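Local coordinates for VgrG protein (Vibrio cholerae, PDB 4E1C) that probably cross-links actin, using a nucleotide and magnesium bound in its actin cross-linking domain, at residues Q173-G178 and R353-E358. Numbering follows the deposited sequence.
With MG (magnesium ion), chain D; ADP (adenosine-5'-diphosphate), chain B; SO4 (sulfate ion), chain F.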
loop_
_atom_site.group_PDB
_atom_site.type_symbol
_atom_site.label_atom_id
_atom_site.label_comp_id
_atom_site.label_asym_id
_atom_site.label_seq_id
_atom_site.Cartn_x
_atom_site.Cartn_y
_atom_site.Cartn_z
ATOM N N GLN A 173 4.270 1.581 10.831
ATOM C CA GLN A 173 3.055 0.848 10.462
ATOM C C GLN A 173 2.062 1.511 9.520
ATOM O O GLN A 173 1.762 2.697 9.652
ATOM C CB GLN A 173 2.323 0.366 11.720
ATOM C CG GLN A 173 3.148 -0.639 12.541
ATOM C CD GLN A 173 2.524 -1.042 13.864
ATOM O OE1 GLN A 173 1.836 -0.260 14.532
ATOM N NE2 GLN A 173 2.829 -2.254 14.314
ATOM N N GLN A 174 1.504 0.701 8.605
ATOM C CA GLN A 174 0.441 1.088 7.669
ATOM C C GLN A 174 -0.572 -0.034 7.589
ATOM O O GLN A 174 -0.258 -1.178 7.883
ATOM C CB GLN A 174 0.963 1.388 6.257
ATOM C CG GLN A 174 1.526 2.781 6.071
ATOM C CD GLN A 174 3.022 2.766 6.114
ATOM O OE1 GLN A 174 3.688 2.274 5.193
ATOM N NE2 GLN A 174 3.584 3.319 7.183
ATOM N N ALA A 175 -1.793 0.306 7.177
ATOM C CA ALA A 175 -2.864 -0.642 6.942
ATOM C C ALA A 175 -3.443 -0.301 5.570
ATOM O O ALA A 175 -3.473 0.872 5.210
ATOM C CB ALA A 175 -3.930 -0.512 8.017
ATOM N N THR A 176 -3.849 -1.332 4.791
ATOM C CA THR A 176 -4.452 -1.180 3.466
ATOM C C THR A 176 -5.818 -1.840 3.509
ATOM O O THR A 176 -5.917 -3.001 3.872
ATOM C CB THR A 176 -3.532 -1.711 2.342
ATOM O OG1 THR A 176 -2.353 -0.908 2.284
ATOM C CG2 THR A 176 -4.204 -1.660 0.965
ATOM N N VAL A 177 -6.866 -1.106 3.123
ATOM C CA VAL A 177 -8.227 -1.599 3.171
ATOM C C VAL A 177 -8.725 -1.722 1.751
ATOM O O VAL A 177 -8.523 -0.812 0.958
ATOM C CB VAL A 177 -9.141 -0.710 4.091
ATOM C CG1 VAL A 177 -10.628 -1.079 3.965
ATOM C CG2 VAL A 177 -8.692 -0.783 5.558
ATOM N N GLY A 178 -9.386 -2.833 1.461
ATOM C CA GLY A 178 -9.974 -3.103 0.156
ATOM C C GLY A 178 -11.476 -3.220 0.287
ATOM O O GLY A 178 -11.944 -3.940 1.159
ATOM N N ARG A 353 -1.650 5.956 5.575
ATOM C CA ARG A 353 -0.252 6.377 5.775
ATOM C C ARG A 353 0.152 6.361 7.240
ATOM O O ARG A 353 1.279 5.985 7.573
ATOM C CB ARG A 353 0.001 7.739 5.100
ATOM C CG ARG A 353 -0.264 7.704 3.582
ATOM C CD ARG A 353 0.751 6.823 2.830
ATOM N NE ARG A 353 2.085 7.437 2.871
ATOM C CZ ARG A 353 3.220 6.848 2.524
ATOM N NH1 ARG A 353 3.229 5.594 2.104
ATOM N NH2 ARG A 353 4.365 7.522 2.585
ATOM N N THR A 354 -0.800 6.727 8.105
ATOM C CA THR A 354 -0.773 6.635 9.561
ATOM C C THR A 354 -1.993 5.755 9.886
ATOM O O THR A 354 -3.084 5.989 9.351
ATOM C CB THR A 354 -0.867 8.044 10.209
ATOM O OG1 THR A 354 0.325 8.757 9.907
ATOM C CG2 THR A 354 -1.021 7.996 11.730
ATOM N N VAL A 355 -1.811 4.756 10.747
ATOM C CA VAL A 355 -2.926 3.907 11.152
ATOM C C VAL A 355 -3.839 4.729 12.102
ATOM O O VAL A 355 -3.358 5.177 13.147
ATOM C CB VAL A 355 -2.474 2.553 11.774
ATOM C CG1 VAL A 355 -3.679 1.681 12.123
ATOM C CG2 VAL A 355 -1.525 1.805 10.836
ATOM N N PRO A 356 -5.134 4.956 11.738
ATOM C CA PRO A 356 -6.043 5.682 12.652
ATOM C C PRO A 356 -6.470 4.796 13.825
ATOM O O PRO A 356 -6.310 3.574 13.755
ATOM C CB PRO A 356 -7.241 6.013 11.754
ATOM C CG PRO A 356 -7.279 4.877 10.756
ATOM C CD PRO A 356 -5.845 4.478 10.529
ATOM N N ASN A 357 -7.063 5.400 14.872
ATOM C CA ASN A 357 -7.541 4.684 16.069
ATOM C C ASN A 357 -8.449 3.491 15.746
ATOM O O ASN A 357 -8.313 2.435 16.371
ATOM C CB ASN A 357 -8.227 5.641 17.057
ATOM C CG ASN A 357 -7.342 6.729 17.620
ATOM O OD1 ASN A 357 -7.678 7.916 17.569
ATOM N ND2 ASN A 357 -6.211 6.358 18.199
ATOM N N GLU A 358 -9.332 3.652 14.742
ATOM C CA GLU A 358 -10.289 2.634 14.283
ATOM C C GLU A 358 -9.621 1.348 13.746
ATOM O O GLU A 358 -10.260 0.297 13.725
ATOM C CB GLU A 358 -11.237 3.211 13.215
ATOM C CG GLU A 358 -12.112 4.359 13.710
ATOM C CD GLU A 358 -11.633 5.766 13.404
ATOM O OE1 GLU A 358 -10.405 6.014 13.433
ATOM O OE2 GLU A 358 -12.500 6.636 13.164
HETATM MG MG MG D . 3.250 1.789 2.710
HETATM P PB ADP B . 4.441 -2.336 -1.977
HETATM O O1B ADP B . 3.750 -1.688 -3.110
HETATM O O2B ADP B . 5.598 -3.225 -2.510
HETATM O O3B ADP B . 5.010 -1.278 -1.023
HETATM P PA ADP B . 2.288 -4.301 -1.716
HETATM O O1A ADP B . 1.827 -3.901 -3.074
HETATM O O2A ADP B . 2.928 -5.695 -1.768
HETATM O O3A ADP B . 3.388 -3.255 -1.193
HETATM O "O5'" ADP B . 1.046 -4.315 -0.735
HETATM C "C5'" ADP B . 0.863 -3.348 0.305
HETATM C "C4'" ADP B . -0.290 -3.773 1.180
HETATM O "O4'" ADP B . -1.440 -4.133 0.380
HETATM C "C3'" ADP B . -0.049 -4.938 2.150
HETATM O "O3'" ADP B . -0.417 -4.516 3.456
HETATM C "C2'" ADP B . -0.998 -6.020 1.636
HETATM O "O2'" ADP B . -1.507 -6.936 2.590
HETATM C "C1'" ADP B . -2.113 -5.142 1.093
HETATM N N9 ADP B . -3.068 -5.816 0.227
HETATM C C8 ADP B . -2.816 -6.521 -0.922
HETATM N N7 ADP B . -3.893 -7.011 -1.480
HETATM C C5 ADP B . -4.921 -6.602 -0.652
HETATM C C6 ADP B . -6.316 -6.770 -0.712
HETATM N N6 ADP B . -6.937 -7.457 -1.685
HETATM N N1 ADP B . -7.063 -6.219 0.270
HETATM C C2 ADP B . -6.451 -5.545 1.249
HETATM N N3 ADP B . -5.145 -5.324 1.413
HETATM C C4 ADP B . -4.428 -5.876 0.418
HETATM S S SO4 F . 6.881 5.012 0.995
HETATM O O1 SO4 F . 8.058 4.288 1.455
HETATM O O2 SO4 F . 6.656 6.143 1.876
HETATM O O3 SO4 F . 7.108 5.462 -0.375
HETATM O O4 SO4 F . 5.733 4.109 1.033
HETATM O O HOH W 1 2.872 5.214 9.612
HETATM O O HOH W 2 0.581 4.082 12.303
#
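At the nucleotide and magnesium site of the actin cross-linking domain, strand 167-180 pairs antiparallel with strand 345-352, and just past the end of the latter Gln173 and Gln174 meet Arg353 and Val355. Ala175 is backbone-bonded to Phe352; between 173-178 and 353-358 there is no direct hydrogen bond, and two waters bridge their backbones. Water 1 lies 2.8 Å from Gln173 O and 2.7 Å from Arg353 O, linking two carbonyls that could not bond each other. A second water accepts from Val355 N and reaches Gln173 O. Val355 CG2, anti to its own carbonyl carbon, lies against the strand backbone, 3.8 Å from Gln174 CA, with Ala175 CB beside it. The Gln174 chain bends at chi2 (101°), passes Arg353 O with CG at 3.5 Å, and brings OE1 to the magnesium at 2.6 Å, a long bond; Glu351 OE2 binds the same ion. Glu351 also accepts from Arg353 NH1, tying the arginine to the metal site. Bent at chi2 and chi3, Arg353 presents its guanidinium edge to a sulfate, probably a crystallisation ion, which Lys272 also holds: NH1 donates to O4, and NH2 meets sulfate O2 at 2.8 Å, almost straight at 174°.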